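Local coordinates for protein TRAS1 ORF2p (Bombyx mori, PDB 1WDU) that probably nicks target DNA through this N-terminal endonuclease domain, one part of a longer protein encoded by a telomere-specific non-LTR retrotransposon, at residues A[48-53]-A[119-123]; A[96-100]-A[139-144]; A[115-119]-A[147-151]; A[182-187]-A[208-214]. The protein carries 1 engineered substitution. All coordinates share one frame; numbering follows the deposited sequence.

Interaction 1 (A[48-53]-A[119-123]); sequences IALIQE and LVSYY. With PO4 (phosphate ion), chain C.
E53 lays its carboxylate over one face of the Y123 ring, the two planes nearly parallel at 10° apart. Its CG sits 4.2 Å from the ring centroid in a CH-pi contact, displaced toward the rim, and the bend at chi2 (-90°) folds the acid back across the ring. E53 OE2 also forms a salt bridge with R29. The Y123 hydroxyl donates a 2.7 Å hydrogen bond from OH to O3 of a phosphate, probably from the crystallisation liquor, which meets the ring at its edge and is also bonded by H234. Were Y123 an alanine, E53 would probably lose the flat surface beneath its carboxylate, and the phosphate its phenolic donor.

This pair closes one end of the interface between the two central sheets of the four-layered alpha/beta sandwich, the DNase I-like fold. Strands 48-52 and 119-123 belong to different sheets, their axes 22° apart in direction and as close as 6.2 Å, near enough for a side chain of one to reach the main chain of the other. S121 is small enough to fit between the backbones. Its OG, anti to the backbone N, donates to I51 O at a short 2.5 Å, approaching from above the carbonyl plane. Beside it Q52 curls back, and its NE2 makes a weak bond to L50 O in its own strand, 3.1 Å away, while its CG packs on the Y122 carbonyl and on Y123 CB. At the other end of the contact, where both segments begin, the branched I48 and L119 meet tip to tip, I48 CG2 4.0 Å from L119 CD1, as suits a buried apolar interface.

Interaction 2 (A[96-100]-A[139-144]); sequences QYPQL and RVERKM
The end of helix 131-142 is fastened here to the loop that follows strand 93-96. R139 makes the polar link: its NH1 donates to Q99 O at 2.7 Å, with a nearly straight N-H...O angle of 172° and the oxygen in the guanidinium plane. A weak second bond comes from NH2, so one carbonyl is gripped by both terminal nitrogens. The arginine chain leaves anti to the backbone N (chi1 -176°) and stays extended as far as NE, a length that lets a helix residue reach the loop backbone. A leucine in its place would probably leave the Q99 carbonyl without either donor and the loop less firmly tied.

L100 is the apolar centre of the contact. One branch, CD1, lies 3.8 Å from M144 SD, while CD2 rests 3.9 Å from CD of K143, whose extended aliphatic chain crosses it at a slant. M144 also presents its sulfur to a face of Y97, 4.2 Å from SD to the ring centroid, in a Met-aromatic contact suited to a flexible, polarisable side chain.

From the loop, Y97 and L100 touch V107 of strand 105-111; from the helix, V140 packs on that strand and on F151 of strand 149-154.

Interaction 3 (A[115-119]-A[147-151]); sequences WEITL and KRLIF
Two backbone hydrogen bonds join T118 to the incoming chain in parallel register: T118 N donates to R148 O at 2.9 Å, and I150 N donates to T118 O at 3.1 Å. L119 CA adds a CA-H...O contact to I150 O, and I150 is also backbone-bonded to V120, the next rung.

Apolar contacts lie on both faces of the sheet. On one, I150 runs side by side with L119, whose CD2 is 4.0 Å from I150 CB, and I150 CD1 also reaches CG2 of I117 at 3.8 Å. On the other, T118 and L149 point the same way, with T118 CB 3.6 Å from L149 CD2. Beta-branched isoleucine and threonine suit these extended, closely flanked positions.

R148 contributes through its aliphatic part and its charged end. Bent at chi2 (-67°), the chain carries CB, CG and CD past E116 O, and the guanidinium turns a face to W115, NH1 standing 3.9 Å from the tryptophan CB.

The pairing is the sheet half of a beta-alpha-beta crossover through helix 131-142. L149 touches E141 of that helix, whereas I117 and I150 pack against strand 237-241 of the facing sheet.

Interaction 4 (A[182-187]-A[208-214]); sequences GLHILN and DVTFCTE
N187 grips the neighbouring backbone with both ends of its amide: OD1 accepts from T210 N at 2.9 Å, in the carbonyl plane, and ND2 donates to D208 O, also at 2.9 Å. An asparagine suits the place because its side chain imitates a peptide group, carrying the antiparallel ladder on where the main chain turns aside. With CG anti to the carbonyl carbon (chi1 -76°), the amide swings toward the partner strand.

The regular ladder comes next. In the hydrogen-bonded pair, H184 N donates to C212 O at 2.7 Å and C212 N to H184 O at 3.0 Å, and L186 N donates to T210 O at 2.8 Å. On one face, L186 CD1 wedges between T210 CG2, 3.5 Å away, and C212 SG; on the other, L183 CD1 lies 3.6 Å from F211 CE1.

Farther out, F211 is stacked on F151 of the adjoining strand, T210 OG1 bonds to Q24, and L183 and I185 pack against helix 169-181. G182, the first residue beyond that helix, has a positive phi of 72°, a turn that glycine makes easily. The antiparallel pairing adds the short strand 184-185 to strand 204-212 in one sheet of the DNase I-like sandwich.

How the interactions relate
Interactions 1 and 3 share L119 and strand 116-123, with centres about 13 Å apart: 1 joins this strand across the interface to the other sheet, while 3 pairs it with strand 149-154 inside its own. Interaction 4 extends the same sheet, since strand 204-212 lies next to 149-154; its centre is about 12 Å from that of interaction 3. Interaction 2, about 11 Å from interaction 3, belongs to the outer helical layer and touches the sheet through V140 and M144. Along the chain, 1 and 2 alternate, the first segment of 3 runs into the second of 1 at L119, and 4 comes last. Together the contacts tie sheet to sheet, strand to strand and helix to sheet in one layered domain.

Interaction 1 (A[48-53]-A[119-123])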
# COMPACT_ATOMS: atom_id res chain seq x y z
N ILE A 48 3.43 7.06 -7.99
CA ILE A 48 3.10 6.85 -6.59
C ILE A 48 3.86 5.71 -5.91
O ILE A 48 4.28 4.73 -6.53
CB ILE A 48 1.58 6.50 -6.44
CG1 ILE A 48 0.71 7.60 -7.06
CG2 ILE A 48 1.24 6.30 -4.96
CD1 ILE A 48 0.65 8.87 -6.26
N ALA A 49 4.04 5.85 -4.60
CA ALA A 49 4.67 4.82 -3.80
C ALA A 49 3.85 4.68 -2.52
O ALA A 49 3.60 5.67 -1.82
CB ALA A 49 6.11 5.19 -3.48
N LEU A 50 3.38 3.46 -2.24
CA LEU A 50 2.62 3.17 -1.02
C LEU A 50 3.65 2.51 -0.11
O LEU A 50 4.00 1.34 -0.29
CB LEU A 50 1.46 2.23 -1.32
CG LEU A 50 0.48 2.72 -2.41
CD1 LEU A 50 -0.58 1.66 -2.65
CD2 LEU A 50 -0.17 4.03 -2.00
N ILE A 51 4.14 3.28 0.86
CA ILE A 51 5.19 2.85 1.77
C ILE A 51 4.77 2.45 3.18
O ILE A 51 3.77 2.94 3.70
CB ILE A 51 6.23 3.98 1.93
CG1 ILE A 51 6.66 4.50 0.57
CG2 ILE A 51 7.43 3.48 2.71
CD1 ILE A 51 7.36 5.85 0.65
N GLN A 52 5.57 1.57 3.78
CA GLN A 52 5.38 1.15 5.15
C GLN A 52 6.76 1.15 5.79
O GLN A 52 7.74 0.80 5.13
CB GLN A 52 4.81 -0.27 5.26
CG GLN A 52 3.45 -0.45 4.61
CD GLN A 52 3.57 -0.61 3.12
OE1 GLN A 52 4.36 -1.44 2.65
NE2 GLN A 52 2.80 0.16 2.36
N GLU A 53 6.82 1.57 7.05
CA GLU A 53 8.08 1.59 7.78
C GLU A 53 9.19 2.41 7.12
O GLU A 53 10.29 1.90 6.89
CB GLU A 53 8.58 0.16 7.97
CG GLU A 53 7.62 -0.75 8.71
CD GLU A 53 7.83 -0.73 10.20
OE1 GLU A 53 7.39 0.24 10.86
OE2 GLU A 53 8.44 -1.68 10.72
N LEU A 119 -6.36 6.85 -2.14
CA LEU A 119 -5.29 5.87 -1.93
C LEU A 119 -4.98 5.69 -0.46
O LEU A 119 -5.06 6.62 0.33
CB LEU A 119 -4.00 6.33 -2.61
CG LEU A 119 -3.93 6.45 -4.12
CD1 LEU A 119 -2.67 7.21 -4.50
CD2 LEU A 119 -3.96 5.06 -4.75
N VAL A 120 -4.61 4.48 -0.08
CA VAL A 120 -4.27 4.28 1.31
C VAL A 120 -3.09 3.33 1.47
O VAL A 120 -3.01 2.31 0.80
CB VAL A 120 -5.51 3.81 2.14
CG1 VAL A 120 -6.46 3.08 1.26
CG2 VAL A 120 -5.06 2.96 3.33
N SER A 121 -2.16 3.73 2.33
CA SER A 121 -1.00 2.92 2.63
C SER A 121 -1.18 2.55 4.10
O SER A 121 -1.45 3.42 4.93
CB SER A 121 0.30 3.71 2.44
OG SER A 121 1.44 2.89 2.71
N TYR A 122 -1.05 1.27 4.41
CA TYR A 122 -1.25 0.79 5.77
C TYR A 122 -0.18 -0.19 6.24
O TYR A 122 0.53 -0.80 5.44
CB TYR A 122 -2.60 0.10 5.87
CG TYR A 122 -2.68 -1.20 5.09
CD1 TYR A 122 -3.19 -1.25 3.79
CD2 TYR A 122 -2.24 -2.40 5.67
CE1 TYR A 122 -3.27 -2.45 3.09
CE2 TYR A 122 -2.31 -3.61 4.97
CZ TYR A 122 -2.82 -3.63 3.69
OH TYR A 122 -2.89 -4.83 3.02
N TYR A 123 -0.10 -0.33 7.55
CA TYR A 123 0.82 -1.24 8.21
C TYR A 123 0.21 -1.72 9.53
O TYR A 123 -0.12 -0.92 10.41
CB TYR A 123 2.17 -0.56 8.46
CG TYR A 123 3.13 -1.43 9.23
CD1 TYR A 123 3.28 -1.28 10.61
CD2 TYR A 123 3.84 -2.45 8.60
CE1 TYR A 123 4.10 -2.12 11.34
CE2 TYR A 123 4.66 -3.29 9.31
CZ TYR A 123 4.79 -3.13 10.68
OH TYR A 123 5.61 -3.97 11.39
P PO4 C . 7.73 -6.03 9.73
O1 PO4 C . 8.11 -6.45 11.19
O2 PO4 C . 8.45 -6.82 8.66
O3 PO4 C . 6.20 -5.94 9.57
O4 PO4 C . 8.22 -4.57 9.61

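Interaction 2 (A[96-100]-A[139-144])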
# COMPACT_ATOMS: atom_id res chain seq x y z
N GLN A 96 -5.47 15.75 1.03
CA GLN A 96 -5.22 15.04 2.29
C GLN A 96 -6.47 14.84 3.13
O GLN A 96 -7.39 15.67 3.12
CB GLN A 96 -4.20 15.82 3.14
CG GLN A 96 -2.91 16.20 2.45
CD GLN A 96 -1.96 16.92 3.40
OE1 GLN A 96 -1.51 16.34 4.38
NE2 GLN A 96 -1.67 18.18 3.11
N TYR A 97 -6.49 13.75 3.88
CA TYR A 97 -7.62 13.46 4.75
C TYR A 97 -7.12 13.21 6.18
O TYR A 97 -7.04 12.07 6.63
CB TYR A 97 -8.39 12.25 4.24
CG TYR A 97 -8.98 12.48 2.87
CD1 TYR A 97 -8.37 11.96 1.73
CD2 TYR A 97 -10.15 13.23 2.71
CE1 TYR A 97 -8.90 12.18 0.46
CE2 TYR A 97 -10.69 13.47 1.45
CZ TYR A 97 -10.06 12.94 0.33
OH TYR A 97 -10.61 13.14 -0.92
N PRO A 98 -6.77 14.29 6.89
CA PRO A 98 -6.27 14.21 8.27
C PRO A 98 -7.19 13.38 9.17
O PRO A 98 -6.72 12.66 10.05
CB PRO A 98 -6.21 15.67 8.71
CG PRO A 98 -5.96 16.40 7.42
CD PRO A 98 -6.87 15.69 6.45
N GLN A 99 -8.50 13.48 8.96
CA GLN A 99 -9.46 12.74 9.76
C GLN A 99 -9.36 11.23 9.60
O GLN A 99 -9.70 10.48 10.52
CB GLN A 99 -10.90 13.17 9.42
CG GLN A 99 -11.23 14.59 9.81
CD GLN A 99 -11.11 14.82 11.31
OE1 GLN A 99 -11.87 14.25 12.11
NE2 GLN A 99 -10.15 15.65 11.71
N LEU A 100 -8.89 10.78 8.44
CA LEU A 100 -8.80 9.35 8.19
C LEU A 100 -7.44 8.75 8.49
O LEU A 100 -7.31 7.55 8.69
CB LEU A 100 -9.16 9.06 6.74
CG LEU A 100 -10.55 9.54 6.33
CD1 LEU A 100 -10.75 9.35 4.84
CD2 LEU A 100 -11.61 8.80 7.14
N ARG A 139 -14.01 2.47 8.50
CA ARG A 139 -14.18 3.91 8.62
C ARG A 139 -13.79 4.62 7.33
O ARG A 139 -14.49 5.54 6.87
CB ARG A 139 -13.34 4.44 9.79
CG ARG A 139 -13.50 5.93 10.07
CD ARG A 139 -13.15 6.24 11.53
NE ARG A 139 -13.35 7.65 11.87
CZ ARG A 139 -12.46 8.62 11.63
NH1 ARG A 139 -11.31 8.34 11.04
NH2 ARG A 139 -12.74 9.87 11.98
N VAL A 140 -12.67 4.20 6.73
CA VAL A 140 -12.21 4.80 5.48
C VAL A 140 -13.19 4.50 4.35
O VAL A 140 -13.54 5.38 3.57
CB VAL A 140 -10.80 4.28 5.06
CG1 VAL A 140 -10.45 4.75 3.66
CG2 VAL A 140 -9.74 4.76 6.04
N GLU A 141 -13.65 3.26 4.29
CA GLU A 141 -14.58 2.83 3.24
C GLU A 141 -15.94 3.57 3.27
O GLU A 141 -16.41 4.04 2.24
CB GLU A 141 -14.79 1.32 3.35
CG GLU A 141 -15.11 0.61 2.03
CD GLU A 141 -16.57 0.69 1.63
OE1 GLU A 141 -16.92 0.18 0.54
OE2 GLU A 141 -17.37 1.25 2.41
N ARG A 142 -16.55 3.67 4.45
CA ARG A 142 -17.86 4.33 4.54
C ARG A 142 -17.78 5.85 4.44
O ARG A 142 -18.56 6.47 3.72
CB ARG A 142 -18.57 3.94 5.85
CG ARG A 142 -18.04 4.63 7.11
CD ARG A 142 -18.96 4.37 8.30
NE ARG A 142 -19.16 5.58 9.10
CZ ARG A 142 -18.23 6.15 9.87
NH1 ARG A 142 -17.02 5.62 9.94
NH2 ARG A 142 -18.51 7.26 10.53
N LYS A 143 -16.84 6.43 5.16
CA LYS A 143 -16.66 7.87 5.18
C LYS A 143 -15.94 8.37 3.93
O LYS A 143 -15.56 9.53 3.85
CB LYS A 143 -15.87 8.26 6.43
CG LYS A 143 -15.76 9.75 6.70
CD LYS A 143 -15.22 9.99 8.10
CE LYS A 143 -15.27 11.47 8.45
NZ LYS A 143 -14.88 11.73 9.87
N MET A 144 -15.78 7.50 2.94
CA MET A 144 -15.07 7.88 1.72
C MET A 144 -15.71 7.33 0.45
O MET A 144 -15.09 7.36 -0.62
CB MET A 144 -13.62 7.41 1.82
CG MET A 144 -12.62 8.23 1.04
SD MET A 144 -12.63 9.94 1.60
CE MET A 144 -13.29 10.73 0.10

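Interaction 3 (A[115-119]-A[147-151])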
# COMPACT_ATOMS: atom_id res chain seq x y z
N TRP A 115 -10.20 10.78 -13.52
CA TRP A 115 -10.82 10.29 -12.30
C TRP A 115 -10.26 10.88 -11.01
O TRP A 115 -9.38 11.73 -11.03
CB TRP A 115 -10.69 8.76 -12.23
CG TRP A 115 -9.35 8.21 -12.69
CD1 TRP A 115 -9.14 7.28 -13.67
CD2 TRP A 115 -8.04 8.53 -12.17
NE1 TRP A 115 -7.80 7.01 -13.80
CE2 TRP A 115 -7.10 7.76 -12.89
CE3 TRP A 115 -7.58 9.39 -11.16
CZ2 TRP A 115 -5.72 7.82 -12.64
CZ3 TRP A 115 -6.20 9.46 -10.91
CH2 TRP A 115 -5.29 8.68 -11.65
N GLU A 116 -10.81 10.41 -9.89
CA GLU A 116 -10.35 10.84 -8.57
C GLU A 116 -10.28 9.56 -7.74
O GLU A 116 -11.30 8.89 -7.53
CB GLU A 116 -11.32 11.82 -7.93
CG GLU A 116 -10.73 12.54 -6.73
CD GLU A 116 -11.63 13.63 -6.18
OE1 GLU A 116 -12.24 14.35 -7.01
OE2 GLU A 116 -11.71 13.78 -4.94
N ILE A 117 -9.08 9.21 -7.28
CA ILE A 117 -8.88 7.99 -6.51
C ILE A 117 -8.35 8.21 -5.09
O ILE A 117 -7.39 8.95 -4.87
CB ILE A 117 -7.90 7.06 -7.28
CG1 ILE A 117 -8.50 6.71 -8.64
CG2 ILE A 117 -7.61 5.80 -6.47
CD1 ILE A 117 -7.63 5.81 -9.48
N THR A 118 -9.00 7.55 -4.13
CA THR A 118 -8.58 7.63 -2.74
C THR A 118 -7.57 6.50 -2.53
O THR A 118 -7.89 5.32 -2.75
CB THR A 118 -9.78 7.44 -1.79
OG1 THR A 118 -10.78 8.42 -2.08
CG2 THR A 118 -9.34 7.60 -0.33
N LEU A 119 -6.36 6.85 -2.14
CA LEU A 119 -5.29 5.87 -1.93
C LEU A 119 -4.98 5.69 -0.46
O LEU A 119 -5.06 6.62 0.33
CB LEU A 119 -4.00 6.33 -2.61
CG LEU A 119 -3.93 6.45 -4.12
CD1 LEU A 119 -2.67 7.21 -4.50
CD2 LEU A 119 -3.96 5.06 -4.75
N LYS A 147 -16.53 3.59 -3.83
CA LYS A 147 -15.87 3.53 -5.13
C LYS A 147 -14.52 4.26 -5.12
O LYS A 147 -14.25 5.06 -4.23
CB LYS A 147 -16.75 4.16 -6.21
CG LYS A 147 -18.01 3.39 -6.54
CD LYS A 147 -18.79 4.06 -7.67
CE LYS A 147 -19.28 5.46 -7.27
NZ LYS A 147 -20.07 6.12 -8.35
N ARG A 148 -13.69 3.96 -6.11
CA ARG A 148 -12.40 4.61 -6.25
C ARG A 148 -11.48 4.43 -5.04
O ARG A 148 -10.82 5.38 -4.61
CB ARG A 148 -12.62 6.11 -6.49
CG ARG A 148 -13.53 6.41 -7.66
CD ARG A 148 -12.89 5.98 -8.96
NE ARG A 148 -13.86 5.92 -10.05
CZ ARG A 148 -13.55 5.59 -11.30
NH1 ARG A 148 -12.30 5.31 -11.61
NH2 ARG A 148 -14.50 5.55 -12.22
N LEU A 149 -11.43 3.23 -4.48
CA LEU A 149 -10.56 2.97 -3.34
C LEU A 149 -9.48 1.96 -3.68
O LEU A 149 -9.75 0.96 -4.34
CB LEU A 149 -11.38 2.45 -2.15
CG LEU A 149 -12.50 3.30 -1.53
CD1 LEU A 149 -12.97 2.63 -0.24
CD2 LEU A 149 -12.01 4.71 -1.23
N ILE A 150 -8.25 2.23 -3.24
CA ILE A 150 -7.12 1.32 -3.43
C ILE A 150 -6.32 1.30 -2.12
O ILE A 150 -5.92 2.35 -1.62
CB ILE A 150 -6.14 1.77 -4.55
CG1 ILE A 150 -6.87 1.91 -5.89
CG2 ILE A 150 -5.03 0.74 -4.70
CD1 ILE A 150 -5.96 2.42 -7.03
N PHE A 151 -6.11 0.11 -1.58
CA PHE A 151 -5.37 -0.06 -0.33
C PHE A 151 -4.14 -0.88 -0.61
O PHE A 151 -4.19 -1.84 -1.37
CB PHE A 151 -6.17 -0.83 0.73
CG PHE A 151 -7.40 -0.13 1.22
CD1 PHE A 151 -8.54 -0.04 0.42
CD2 PHE A 151 -7.43 0.40 2.51
CE1 PHE A 151 -9.70 0.55 0.92
CE2 PHE A 151 -8.59 1.00 3.01
CZ PHE A 151 -9.73 1.07 2.21

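Interaction 4 (A[182-187]-A[208-214])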
# COMPACT_ATOMS: atom_id res chain seq x y z
N GLY A 182 -16.84 -5.29 -0.01
CA GLY A 182 -16.81 -5.45 -1.46
C GLY A 182 -15.42 -5.16 -2.02
O GLY A 182 -15.27 -4.86 -3.20
N LEU A 183 -14.39 -5.27 -1.17
CA LEU A 183 -13.02 -5.02 -1.59
C LEU A 183 -12.45 -6.28 -2.26
O LEU A 183 -12.66 -7.40 -1.78
CB LEU A 183 -12.17 -4.62 -0.37
CG LEU A 183 -12.63 -3.31 0.29
CD1 LEU A 183 -11.82 -3.02 1.54
CD2 LEU A 183 -12.49 -2.17 -0.71
N HIS A 184 -11.74 -6.08 -3.36
CA HIS A 184 -11.19 -7.20 -4.11
C HIS A 184 -9.67 -7.23 -4.14
O HIS A 184 -9.02 -6.22 -4.36
CB HIS A 184 -11.74 -7.15 -5.53
CG HIS A 184 -13.23 -7.13 -5.59
ND1 HIS A 184 -13.99 -8.28 -5.54
CD2 HIS A 184 -14.11 -6.10 -5.62
CE1 HIS A 184 -15.27 -7.95 -5.54
NE2 HIS A 184 -15.37 -6.64 -5.59
N ILE A 185 -9.12 -8.41 -3.89
CA ILE A 185 -7.69 -8.64 -3.86
C ILE A 185 -7.05 -8.47 -5.22
O ILE A 185 -7.57 -8.94 -6.23
CB ILE A 185 -7.38 -10.04 -3.33
CG1 ILE A 185 -7.91 -10.18 -1.90
CG2 ILE A 185 -5.87 -10.29 -3.35
CD1 ILE A 185 -7.90 -11.59 -1.37
N LEU A 186 -5.91 -7.78 -5.24
CA LEU A 186 -5.17 -7.53 -6.46
C LEU A 186 -3.97 -8.47 -6.57
O LEU A 186 -3.48 -8.73 -7.66
CB LEU A 186 -4.70 -6.07 -6.50
CG LEU A 186 -5.80 -5.07 -6.87
CD1 LEU A 186 -5.39 -3.64 -6.53
CD2 LEU A 186 -6.10 -5.21 -8.37
N ASN A 187 -3.50 -8.98 -5.44
CA ASN A 187 -2.36 -9.89 -5.43
C ASN A 187 -2.49 -11.02 -6.44
O ASN A 187 -3.59 -11.38 -6.86
CB ASN A 187 -2.16 -10.49 -4.04
CG ASN A 187 -1.55 -9.51 -3.07
OD1 ASN A 187 -2.03 -8.39 -2.91
ND2 ASN A 187 -0.47 -9.93 -2.42
N ASP A 208 1.93 -9.12 2.52
CA ASP A 208 1.57 -7.82 1.95
C ASP A 208 0.36 -7.97 1.03
O ASP A 208 0.32 -8.85 0.18
CB ASP A 208 2.75 -7.24 1.17
CG ASP A 208 3.98 -7.02 2.04
OD1 ASP A 208 4.83 -7.93 2.11
OD2 ASP A 208 4.08 -5.94 2.67
N VAL A 209 -0.64 -7.11 1.21
CA VAL A 209 -1.84 -7.20 0.39
C VAL A 209 -2.21 -5.87 -0.26
O VAL A 209 -1.92 -4.80 0.29
CB VAL A 209 -3.08 -7.69 1.24
CG1 VAL A 209 -4.12 -8.32 0.32
CG2 VAL A 209 -2.65 -8.68 2.30
N THR A 210 -2.82 -5.97 -1.44
CA THR A 210 -3.27 -4.82 -2.20
C THR A 210 -4.71 -5.14 -2.59
O THR A 210 -4.96 -6.19 -3.18
CB THR A 210 -2.46 -4.61 -3.50
OG1 THR A 210 -1.06 -4.56 -3.20
CG2 THR A 210 -2.88 -3.31 -4.18
N PHE A 211 -5.64 -4.26 -2.28
CA PHE A 211 -7.03 -4.51 -2.62
C PHE A 211 -7.74 -3.22 -2.97
O PHE A 211 -7.30 -2.14 -2.58
CB PHE A 211 -7.74 -5.27 -1.49
CG PHE A 211 -7.51 -4.70 -0.11
CD1 PHE A 211 -8.36 -3.74 0.42
CD2 PHE A 211 -6.48 -5.18 0.69
CE1 PHE A 211 -8.20 -3.27 1.73
CE2 PHE A 211 -6.31 -4.71 2.00
CZ PHE A 211 -7.18 -3.76 2.52
N CYS A 212 -8.84 -3.33 -3.70
CA CYS A 212 -9.57 -2.15 -4.14
C CYS A 212 -11.05 -2.40 -4.32
O CYS A 212 -11.50 -3.54 -4.36
CB CYS A 212 -9.01 -1.69 -5.49
SG CYS A 212 -9.16 -2.98 -6.78
N THR A 213 -11.81 -1.32 -4.45
CA THR A 213 -13.24 -1.40 -4.68
C THR A 213 -13.42 -2.06 -6.05
O THR A 213 -12.50 -2.04 -6.87
CB THR A 213 -13.87 -0.01 -4.71
OG1 THR A 213 -13.06 0.86 -5.52
CG2 THR A 213 -13.97 0.56 -3.30
N GLU A 214 -14.59 -2.64 -6.30
CA GLU A 214 -14.87 -3.32 -7.57
C GLU A 214 -14.58 -2.47 -8.80
O GLU A 214 -13.94 -2.92 -9.74
CB GLU A 214 -16.34 -3.79 -7.58
CG GLU A 214 -16.82 -4.43 -8.88
CD GLU A 214 -16.20 -5.79 -9.14
OE1 GLU A 214 -16.26 -6.66 -8.24
OE2 GLU A 214 -15.66 -6.01 -10.25